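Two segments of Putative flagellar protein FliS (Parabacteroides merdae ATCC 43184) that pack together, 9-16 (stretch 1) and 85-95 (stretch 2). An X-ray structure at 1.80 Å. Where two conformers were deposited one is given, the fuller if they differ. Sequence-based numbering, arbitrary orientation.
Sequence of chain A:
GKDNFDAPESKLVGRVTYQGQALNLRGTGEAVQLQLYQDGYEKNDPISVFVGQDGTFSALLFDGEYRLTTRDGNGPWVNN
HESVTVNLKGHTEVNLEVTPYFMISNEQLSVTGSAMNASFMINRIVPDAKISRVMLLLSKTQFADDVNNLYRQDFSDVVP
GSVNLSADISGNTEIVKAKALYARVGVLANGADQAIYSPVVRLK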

# COMPACT_ATOMS: atom_id res chain seq x y z
N GLU A 9 -5.16 29.00 0.38
CA GLU A 9 -5.03 27.58 0.09
C GLU A 9 -3.59 27.14 0.16
O GLU A 9 -2.69 27.92 -0.18
N SER A 10 -3.37 25.89 0.58
CA SER A 10 -2.04 25.32 0.71
C SER A 10 -2.02 23.83 0.40
O SER A 10 -3.03 23.12 0.54
N LYS A 11 -0.82 23.36 0.03
CA LYS A 11 -0.56 21.96 -0.27
C LYS A 11 -0.25 21.17 1.01
O LYS A 11 0.65 21.52 1.78
N LEU A 12 -1.04 20.14 1.25
CA LEU A 12 -0.82 19.19 2.34
C LEU A 12 -0.25 17.90 1.73
O LEU A 12 -0.85 17.32 0.82
N VAL A 13 0.93 17.47 2.22
CA VAL A 13 1.59 16.26 1.75
C VAL A 13 1.70 15.33 2.94
O VAL A 13 1.99 15.78 4.04
N GLY A 14 1.51 14.05 2.72
CA GLY A 14 1.61 13.12 3.81
C GLY A 14 1.98 11.71 3.42
O GLY A 14 2.09 11.40 2.23
N ARG A 15 2.18 10.88 4.44
CA ARG A 15 2.50 9.46 4.30
C ARG A 15 1.83 8.68 5.40
O ARG A 15 1.80 9.14 6.55
N VAL A 16 1.38 7.48 5.08
CA VAL A 16 0.93 6.50 6.07
C VAL A 16 2.19 5.71 6.44
O VAL A 16 2.89 5.23 5.55
N THR A 85 -3.74 15.31 14.14
CA THR A 85 -4.19 16.69 13.95
C THR A 85 -3.18 17.41 13.05
O THR A 85 -1.97 17.34 13.26
N VAL A 86 -3.71 18.07 12.02
CA VAL A 86 -3.00 18.81 10.98
C VAL A 86 -3.34 20.30 11.11
O VAL A 86 -4.51 20.67 11.02
N ASN A 87 -2.33 21.16 11.24
CA ASN A 87 -2.54 22.60 11.23
C ASN A 87 -1.97 23.09 9.91
O ASN A 87 -0.75 23.20 9.77
N LEU A 88 -2.85 23.23 8.89
CA LEU A 88 -2.44 23.60 7.54
C LEU A 88 -2.34 25.11 7.40
O LEU A 88 -3.36 25.81 7.42
N LYS A 89 -1.11 25.60 7.23
CA LYS A 89 -0.76 27.01 7.02
C LYS A 89 0.52 26.98 6.19
O LYS A 89 1.57 26.56 6.70
N GLY A 90 0.39 27.29 4.90
CA GLY A 90 1.52 27.18 3.97
C GLY A 90 1.77 25.71 3.68
O GLY A 90 1.03 24.86 4.20
N HIS A 91 2.77 25.40 2.85
CA HIS A 91 3.10 24.00 2.54
C HIS A 91 3.33 23.23 3.85
O HIS A 91 4.15 23.67 4.67
N THR A 92 2.58 22.14 4.08
CA THR A 92 2.66 21.36 5.32
C THR A 92 2.80 19.87 5.04
O THR A 92 2.21 19.35 4.09
N GLU A 93 3.59 19.18 5.87
CA GLU A 93 3.80 17.74 5.72
C GLU A 93 3.50 17.04 7.04
O GLU A 93 3.88 17.52 8.10
N VAL A 94 2.82 15.89 6.96
CA VAL A 94 2.44 15.12 8.13
C VAL A 94 2.61 13.61 7.85
O VAL A 94 2.76 13.20 6.70
N ASN A 95 2.65 12.80 8.91
CA ASN A 95 2.60 11.36 8.74
C ASN A 95 1.45 10.83 9.60
O ASN A 95 1.03 11.48 10.56

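The apolar centre of the contact is Leu 12, which loses 83 Å² to the second stretch. Its chi1 is t (173°) and its chi2 p (66°); although its CA-to-CB bond points to a face of the sheet, the end of the side chain comes nearer the other stretch. Leu 12 CD1 lies 3.7 Å from Val 86 CG1 and 3.9 Å from Val 94 CG1, while Leu 12 CB is 4.0 Å from Leu 88 CD1. Val 86 (chi1 t) and Leu 88 (t, p) both point toward stretch 1, whereas Val 94 (chi1 p) shares the face of Leu 12 and Thr 92. Leu 88 also reaches Ser 10, with CD1 3.9 Å from Ser 10 CB.

The parallel pairing of strand 9-16 with the strand that starts at Thr 92 accompanies this packing. Val 13 N donates to Thr 92 O (2.9 Å, 168°), and Thr 92 N to Lys 11 O (3.1 Å, 171°); the near-linear angles indicate a well-formed ladder here. On the face of Val 13 and Glu 93, Val 13 (chi1 t) places CB 4.1 Å from Glu 93 CG and CG2 4.0 Å from His 91 CE1. The His 91 side chain (chi1 t, chi2 96°) starts away from stretch 1, but its ring returns, bringing CE1 within 3.7 Å of Lys 11 CE. A weak hydrogen bond from His 91 NE2 to Glu 93 OE2 (3.4 Å, 134°) links the ring to the carboxylate two residues on.

At the polar edge, the CA-to-CB bond of Ser 10 (chi1 m) points toward stretch 2, and its OG is 3.1 Å from Gly 90 N. Thr 92 OG1, with chi1 m, donates to Gly 90 O (2.9 Å), a bond within stretch 2. Farther along, water 1 bridges the stretches, accepting from Arg 15 NE (2.8 Å) and donating to Val 94 O (2.8 Å).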

# COMPACT_ATOMS: atom_id res chain seq x y z
CB GLU A 9 -5.59 27.23 -1.29
CG GLU A 9 -7.07 26.95 -1.26
CD GLU A 9 -7.61 26.47 -2.59
OE1 GLU A 9 -7.88 27.33 -3.47
OE2 GLU A 9 -7.76 25.24 -2.76
CB SER A 10 -1.48 25.56 2.10
OG SER A 10 -1.25 26.93 2.35
CB LYS A 11 0.60 21.86 -1.27
CG LYS A 11 0.82 20.46 -1.86
CD LYS A 11 1.69 20.56 -3.11
CE LYS A 11 2.72 19.46 -3.21
NZ LYS A 11 3.74 19.77 -4.25
CB LEU A 12 -2.09 18.89 3.15
CG LEU A 12 -1.97 17.77 4.22
CD1 LEU A 12 -1.00 18.15 5.38
CD2 LEU A 12 -3.32 17.38 4.74
CB VAL A 13 2.97 16.55 1.09
CG1 VAL A 13 3.72 15.26 0.74
CG2 VAL A 13 2.81 17.40 -0.17
CB ARG A 15 4.03 9.23 4.43
CG ARG A 15 4.90 9.53 3.23
CD ARG A 15 6.36 9.57 3.64
NE ARG A 15 6.56 10.60 4.66
CZ ARG A 15 7.57 10.66 5.51
NH1 ARG A 15 8.55 9.76 5.46
NH2 ARG A 15 7.62 11.62 6.42
CB VAL A 16 -0.20 5.60 5.52
CG1 VAL A 16 -0.57 4.53 6.54
CG2 VAL A 16 -1.42 6.44 5.16
CB THR A 85 -4.42 17.40 15.29
OG1 THR A 85 -5.44 16.67 15.97
CG2 THR A 85 -4.90 18.84 15.11
CB VAL A 86 -3.41 18.28 9.56
CG1 VAL A 86 -2.78 19.11 8.44
CG2 VAL A 86 -3.06 16.81 9.37
CB ASN A 87 -1.94 23.29 12.46
CG ASN A 87 -2.91 23.35 13.62
OD1 ASN A 87 -2.73 22.69 14.65
ND2 ASN A 87 -3.98 24.13 13.47
CB LEU A 88 -3.39 23.02 6.48
CG LEU A 88 -3.04 23.28 5.01
CD1 LEU A 88 -1.74 22.58 4.60
CD2 LEU A 88 -4.16 22.81 4.10
CB LYS A 89 -0.62 27.76 8.36
CG LYS A 89 0.00 29.17 8.28
CD LYS A 89 -0.84 30.19 7.51
CE LYS A 89 -0.09 31.48 7.25
NZ LYS A 89 0.97 31.32 6.21
CB HIS A 91 4.34 23.96 1.63
CG HIS A 91 4.63 22.61 1.06
ND1 HIS A 91 4.19 22.26 -0.20
CD2 HIS A 91 5.29 21.56 1.60
CE1 HIS A 91 4.60 21.02 -0.39
NE2 HIS A 91 5.26 20.56 0.67
CB THR A 92 1.40 21.65 6.18
OG1 THR A 92 1.31 23.06 6.41
CG2 THR A 92 1.38 20.94 7.53
CB GLU A 93 5.23 17.41 5.26
CG GLU A 93 5.59 17.99 3.90
CD GLU A 93 7.05 17.93 3.50
OE1 GLU A 93 7.85 17.29 4.22
OE2 GLU A 93 7.40 18.54 2.46
CB VAL A 94 0.96 15.48 8.50
CG1 VAL A 94 -0.05 14.99 7.44
CG2 VAL A 94 0.59 14.98 9.88
CB ASN A 95 3.92 10.64 9.03
CG ASN A 95 4.26 10.56 10.49
OD1 ASN A 95 4.37 11.57 11.17
ND2 ASN A 95 4.43 9.35 11.00
O HOH W 1 5.27 12.91 5.56